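Local coordinates for protein Sso-CP2 metallo-carboxypetidase (PDB 4MMO) that probably acts as a zinc-dependent carboxypeptidase of the M20 family, cleaving residues from the C-terminal end of peptides, at residues D233-T238 and L312-D317; E274-Y279 and N376-Q381. All blocks are in the same frame, centred on the assembly; numbering follows the deposited sequence.

Interaction 1 (D233-T238 and L312-D317); sequences DVRELT and LVPNQD
V234 holds CG1 anti to its backbone N (chi1 170°) and CG2 beside that N, while R235 puts CG in the crowded position between N and carbonyl carbon (chi1 67°) and bends at chi2. Together they fit the loop before helix 239-247 of this M20 peptidase against the beta turn V313-Q316 between strand 299-312 and helix 318-331, closed by Q316 N to V313 O, with a cis peptide bond between P314 and N315. Two backbone hydrogen bonds join the segments: N315 N donates to D233 O (2.8 Å) from above the carbonyl plane, and R235 N reaches a lone pair of P314 O, 3.1 Å away and nearly straight at 168°. V234 lies alongside Q316 and crosses V313 obliquely: CG1 meets V313 CG2 at 3.8 Å, and CG2 lies 3.6 Å from Q316 CD. The Q316 amide is held at both ends, OE1 by V313 N at 2.9 Å and NE2 by F230 O. R235 crosses N315 obliquely, its CG 3.8 Å from N315 ND2, and carries NH1 to E236 O and to a salt bridge with E241. An alanine here would remove the guanidinium, with its bonds to E236 O and E241, and would probably leave P314 and N315 less covered and the loop less firmly held. At the other end, one water accepts from D317 N at 2.9 Å and donates weakly to D233 OD2.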
loop_
_atom_site.group_PDB
_atom_site.type_symbol
_atom_site.label_atom_id
_atom_site.label_comp_id
_atom_site.label_asym_id
_atom_site.label_seq_id
_atom_site.Cartn_x
_atom_site.Cartn_y
_atom_site.Cartn_z
ATOM N N ASP A 233 19.792 3.668 24.893
ATOM C CA ASP A 233 20.459 4.961 24.764
ATOM C C ASP A 233 19.524 6.128 25.087
ATOM O O ASP A 233 19.946 7.283 25.077
ATOM C CB ASP A 233 21.007 5.130 23.342
ATOM C CG ASP A 233 22.311 4.382 23.119
ATOM O OD1 ASP A 233 22.533 3.345 23.778
ATOM O OD2 ASP A 233 23.116 4.834 22.278
ATOM N N VAL A 234 18.254 5.829 25.349
ATOM C CA VAL A 234 17.275 6.869 25.658
ATOM C C VAL A 234 17.464 7.323 27.103
ATOM O O VAL A 234 17.302 6.532 28.033
ATOM C CB VAL A 234 15.830 6.362 25.446
ATOM C CG1 VAL A 234 14.805 7.364 25.992
ATOM C CG2 VAL A 234 15.574 6.094 23.973
ATOM N N ARG A 235 17.813 8.594 27.289
ATOM C CA ARG A 235 18.091 9.118 28.623
ATOM C C ARG A 235 16.865 9.763 29.265
ATOM O O ARG A 235 15.964 10.245 28.578
ATOM C CB ARG A 235 19.245 10.124 28.581
ATOM C CG ARG A 235 18.959 11.432 27.838
ATOM C CD ARG A 235 19.767 12.573 28.455
ATOM N NE ARG A 235 19.659 13.821 27.701
ATOM C CZ ARG A 235 18.681 14.711 27.844
ATOM N NH1 ARG A 235 17.697 14.507 28.714
ATOM N NH2 ARG A 235 18.685 15.813 27.107
ATOM N N GLU A 236 16.843 9.772 30.592
ATOM C CA GLU A 236 15.770 10.411 31.335
ATOM C C GLU A 236 15.771 11.910 31.059
ATOM O O GLU A 236 16.804 12.485 30.709
ATOM C CB GLU A 236 15.950 10.158 32.831
ATOM C CG GLU A 236 17.166 10.849 33.420
ATOM C CD GLU A 236 17.637 10.208 34.709
ATOM O OE1 GLU A 236 16.782 9.753 35.498
ATOM O OE2 GLU A 236 18.866 10.156 34.930
ATOM N N LEU A 237 14.609 12.537 31.208
ATOM C CA LEU A 237 14.490 13.983 31.067
ATOM C C LEU A 237 15.155 14.671 32.249
ATOM O O LEU A 237 15.221 14.104 33.336
ATOM C CB LEU A 237 13.019 14.381 31.026
ATOM C CG LEU A 237 12.174 13.700 29.953
ATOM C CD1 LEU A 237 10.705 14.015 30.168
ATOM C CD2 LEU A 237 12.626 14.134 28.566
ATOM N N THR A 238 15.648 15.889 32.038
ATOM C CA THR A 238 16.125 16.716 33.142
ATOM C C THR A 238 14.918 17.295 33.861
ATOM O O THR A 238 13.795 17.210 33.363
ATOM C CB THR A 238 17.008 17.886 32.663
ATOM O OG1 THR A 238 16.231 18.776 31.851
ATOM C CG2 THR A 238 18.206 17.379 31.869
ATOM N N LEU A 312 13.524 9.689 16.836
ATOM C CA LEU A 312 14.475 9.387 17.898
ATOM C C LEU A 312 14.593 10.520 18.910
ATOM O O LEU A 312 14.300 11.677 18.608
ATOM C CB LEU A 312 15.843 9.101 17.284
ATOM C CG LEU A 312 15.841 8.003 16.217
ATOM C CD1 LEU A 312 17.192 7.921 15.524
ATOM C CD2 LEU A 312 15.470 6.664 16.841
ATOM N N VAL A 313 15.029 10.169 20.117
ATOM C CA VAL A 313 15.232 11.134 21.187
ATOM C C VAL A 313 16.618 10.909 21.781
ATOM O O VAL A 313 17.197 9.840 21.596
ATOM C CB VAL A 313 14.156 10.995 22.285
ATOM C CG1 VAL A 313 12.771 11.215 21.698
ATOM C CG2 VAL A 313 14.234 9.628 22.956
ATOM N N PRO A 314 17.157 11.913 22.493
ATOM C CA PRO A 314 18.507 11.778 23.051
ATOM C C PRO A 314 18.610 10.561 23.967
ATOM O O PRO A 314 17.654 10.350 24.707
ATOM C CB PRO A 314 18.680 13.068 23.860
ATOM C CG PRO A 314 17.738 14.039 23.241
ATOM C CD PRO A 314 16.558 13.222 22.808
ATOM N N ASN A 315 19.691 9.775 23.941
ATOM C CA ASN A 315 20.869 9.980 23.101
ATOM C C ASN A 315 20.941 8.941 21.988
ATOM O O ASN A 315 22.008 8.394 21.710
ATOM C CB ASN A 315 22.129 9.878 23.962
ATOM C CG ASN A 315 22.221 10.990 24.993
ATOM O OD1 ASN A 315 22.161 12.171 24.653
ATOM N ND2 ASN A 315 22.354 10.617 26.262
ATOM N N GLN A 316 19.808 8.651 21.358
ATOM C CA GLN A 316 19.779 7.649 20.298
ATOM C C GLN A 316 20.562 8.118 19.077
ATOM O O GLN A 316 20.467 9.276 18.669
ATOM C CB GLN A 316 18.344 7.331 19.884
ATOM C CG GLN A 316 17.527 6.608 20.936
ATOM C CD GLN A 316 16.111 6.365 20.467
ATOM O OE1 GLN A 316 15.397 7.304 20.114
ATOM N NE2 GLN A 316 15.702 5.099 20.430
ATOM N N ASP A 317 21.335 7.200 18.505
ATOM C CA ASP A 317 22.112 7.452 17.302
ATOM C C ASP A 317 21.426 6.718 16.153
ATOM O O ASP A 317 21.269 5.500 16.212
ATOM C CB ASP A 317 23.536 6.922 17.502
ATOM C CG ASP A 317 24.458 7.237 16.337
ATOM O OD1 ASP A 317 23.981 7.397 15.193
ATOM O OD2 ASP A 317 25.682 7.313 16.575
HETATM O O HOH W 1 21.234 4.510 19.571
#

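Interaction 2 (E274-Y279 and N376-Q381); sequences EALLTY and NSAGTQ. With SO4 (sulfate ion), chain D.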
loop_
_atom_site.group_PDB
_atom_site.type_symbol
_atom_site.label_atom_id
_atom_site.label_comp_id
_atom_site.label_asym_id
_atom_site.label_seq_id
_atom_site.Cartn_x
_atom_site.Cartn_y
_atom_site.Cartn_z
ATOM N N GLU A 274 3.693 14.762 26.775
ATOM C CA GLU A 274 4.791 13.849 27.051
ATOM C C GLU A 274 5.014 12.913 25.866
ATOM O O GLU A 274 6.124 12.812 25.351
ATOM C CB GLU A 274 4.499 13.044 28.315
ATOM C CG GLU A 274 5.667 12.207 28.804
ATOM C CD GLU A 274 5.335 11.425 30.060
ATOM O OE1 GLU A 274 4.433 11.857 30.812
ATOM O OE2 GLU A 274 5.971 10.375 30.294
ATOM N N ALA A 275 3.957 12.239 25.431
ATOM C CA ALA A 275 4.057 11.281 24.334
ATOM C C ALA A 275 4.591 11.937 23.063
ATOM O O ALA A 275 5.501 11.421 22.413
ATOM C CB ALA A 275 2.701 10.650 24.064
ATOM N N LEU A 276 4.016 13.083 22.726
ATOM C CA LEU A 276 4.357 13.796 21.505
ATOM C C LEU A 276 5.822 14.231 21.484
ATOM O O LEU A 276 6.503 14.088 20.468
ATOM C CB LEU A 276 3.448 15.019 21.367
ATOM C CG LEU A 276 3.515 15.813 20.064
ATOM C CD1 LEU A 276 3.214 14.929 18.860
ATOM C CD2 LEU A 276 2.540 16.974 20.131
ATOM N N LEU A 277 6.303 14.751 22.610
ATOM C CA LEU A 277 7.632 15.351 22.671
ATOM C C LEU A 277 8.741 14.405 23.151
ATOM O O LEU A 277 9.916 14.645 22.864
ATOM C CB LEU A 277 7.600 16.591 23.572
ATOM C CG LEU A 277 6.623 17.708 23.190
ATOM C CD1 LEU A 277 6.823 18.911 24.106
ATOM C CD2 LEU A 277 6.775 18.119 21.730
ATOM N N THR A 278 8.372 13.337 23.857
ATOM C CA THR A 278 9.347 12.505 24.578
ATOM C C THR A 278 9.489 11.068 24.052
ATOM O O THR A 278 10.529 10.441 24.252
ATOM C CB THR A 278 9.007 12.469 26.103
ATOM O OG1 THR A 278 9.069 13.800 26.631
ATOM C CG2 THR A 278 9.969 11.585 26.888
ATOM N N TYR A 279 8.467 10.542 23.380
ATOM C CA TYR A 279 8.497 9.139 22.953
ATOM C C TYR A 279 9.185 8.943 21.597
ATOM O O TYR A 279 8.837 9.609 20.618
ATOM C CB TYR A 279 7.084 8.557 22.855
ATOM C CG TYR A 279 6.319 8.454 24.157
ATOM C CD1 TYR A 279 6.881 8.853 25.363
ATOM C CD2 TYR A 279 5.026 7.946 24.174
ATOM C CE1 TYR A 279 6.170 8.754 26.548
ATOM C CE2 TYR A 279 4.311 7.847 25.345
ATOM C CZ TYR A 279 4.885 8.250 26.530
ATOM O OH TYR A 279 4.166 8.146 27.698
ATOM N N ASN A 376 11.964 20.310 22.701
ATOM C CA ASN A 376 12.202 19.871 21.327
ATOM C C ASN A 376 10.888 19.744 20.578
ATOM O O ASN A 376 9.832 19.604 21.191
ATOM C CB ASN A 376 12.933 18.528 21.294
ATOM C CG ASN A 376 12.138 17.415 21.950
ATOM O OD1 ASN A 376 12.251 17.183 23.155
ATOM N ND2 ASN A 376 11.330 16.717 21.158
ATOM N N SER A 377 10.956 19.797 19.252
ATOM C CA SER A 377 9.775 19.615 18.421
ATOM C C SER A 377 9.466 18.129 18.281
ATOM O O SER A 377 10.327 17.280 18.514
ATOM C CB SER A 377 9.996 20.232 17.040
ATOM O OG SER A 377 11.161 19.704 16.429
ATOM N N ALA A 378 8.230 17.821 17.909
ATOM C CA ALA A 378 7.838 16.444 17.646
ATOM C C ALA A 378 8.471 15.989 16.338
ATOM O O ALA A 378 8.677 14.796 16.113
ATOM C CB ALA A 378 6.325 16.335 17.572
ATOM N N GLY A 379 8.785 16.957 15.482
ATOM C CA GLY A 379 9.352 16.684 14.175
ATOM C C GLY A 379 10.864 16.779 14.147
ATOM O O GLY A 379 11.518 16.824 15.196
ATOM N N THR A 380 11.411 16.823 12.936
ATOM C CA THR A 380 12.849 16.712 12.720
ATOM C C THR A 380 13.377 17.870 11.885
ATOM O O THR A 380 12.659 18.445 11.071
ATOM C CB THR A 380 13.194 15.378 12.022
ATOM O OG1 THR A 380 12.814 14.288 12.869
ATOM C CG2 THR A 380 14.693 15.274 11.713
ATOM N N GLN A 381 14.647 18.191 12.099
ATOM C CA GLN A 381 15.315 19.295 11.432
ATOM C C GLN A 381 16.812 19.016 11.596
ATOM O O GLN A 381 17.200 18.323 12.534
ATOM C CB GLN A 381 14.898 20.613 12.102
ATOM C CG GLN A 381 15.256 21.880 11.348
ATOM C CD GLN A 381 14.739 23.165 11.998
ATOM O OE1 GLN A 381 15.055 24.259 11.529
ATOM N NE2 GLN A 381 13.946 23.043 13.067
HETATM S S SO4 D . 9.615 16.921 9.794
HETATM O O1 SO4 D . 8.986 16.059 8.801
HETATM O O2 SO4 D . 10.606 17.797 9.147
HETATM O O3 SO4 D . 8.508 17.616 10.464
HETATM O O4 SO4 D . 10.318 16.121 10.791
#
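L276 lays its CD1 methyl against the CB of A378, 3.6 Å away, its CG anti to the backbone N (chi1 -172°) and beside the carbonyl carbon. This is the apolar half of a helix-to-loop contact in the M20 peptidase fold: the last turn of helix 269-278 rests on the loop between strand 372-374 and helix 383-389. S199 of the second subunit packs on both L276 and A378, so the contact borders the subunit interface. One residue on, L277 brings CD2 to 3.4 Å from N376 O, a methyl lying against a backbone carbonyl.

The polar half belongs to N376. Its CG takes the crowded position between backbone N and carbonyl carbon (chi1 62°), which swings the amide toward the end of the helix. ND2 then donates to L277 O (3.0 Å), on a lone pair and in the amide plane, and to S377 O (2.9 Å), which it meets from well above the carbonyl plane. Both hydrogen bonds come from the one NH2 group; with OD1 engaged as well, the rotation of the amide is fixed. R348 supplies that bond to OD1 through NE and a weak one to L277 O through NH2, so the asparagine and the arginine share one helix-end carbonyl, while K180 NZ binds L276 O and Y279 O nearby.

Farther along the loop, S377 OG bonds to G379 O. The backbone then binds a sulfate, probably from the crystallisation liquor, also held by R311 NH1 of this chain and by H197 NE2 of the second subunit; T380 N donates to sulfate O4 at a short 2.5 Å, with the N-H...O angle bent to 140°.

In the fold
Interactions 1 and 2 have centres 12 Å apart and touch directly: V313 CG1 packs 3.5 Å from T278 O, and L237 CD1 lies 3.9 Å from T278 OG1. Their segments alternate along the chain. The end of helix 269-278 meets both V313 of the turn after strand 299-312 and the loop 376-381. R348 joins them too, touched by R235 and L237 and bonded to N376. Interaction 1 lies away from the annotated sites, whereas loop 376-381 approaches the zinc: the S377 side chain is about 10 Å from the ion and about 9 Å from that of its ligand E163, whose backbone N bonds to Q381 OE1.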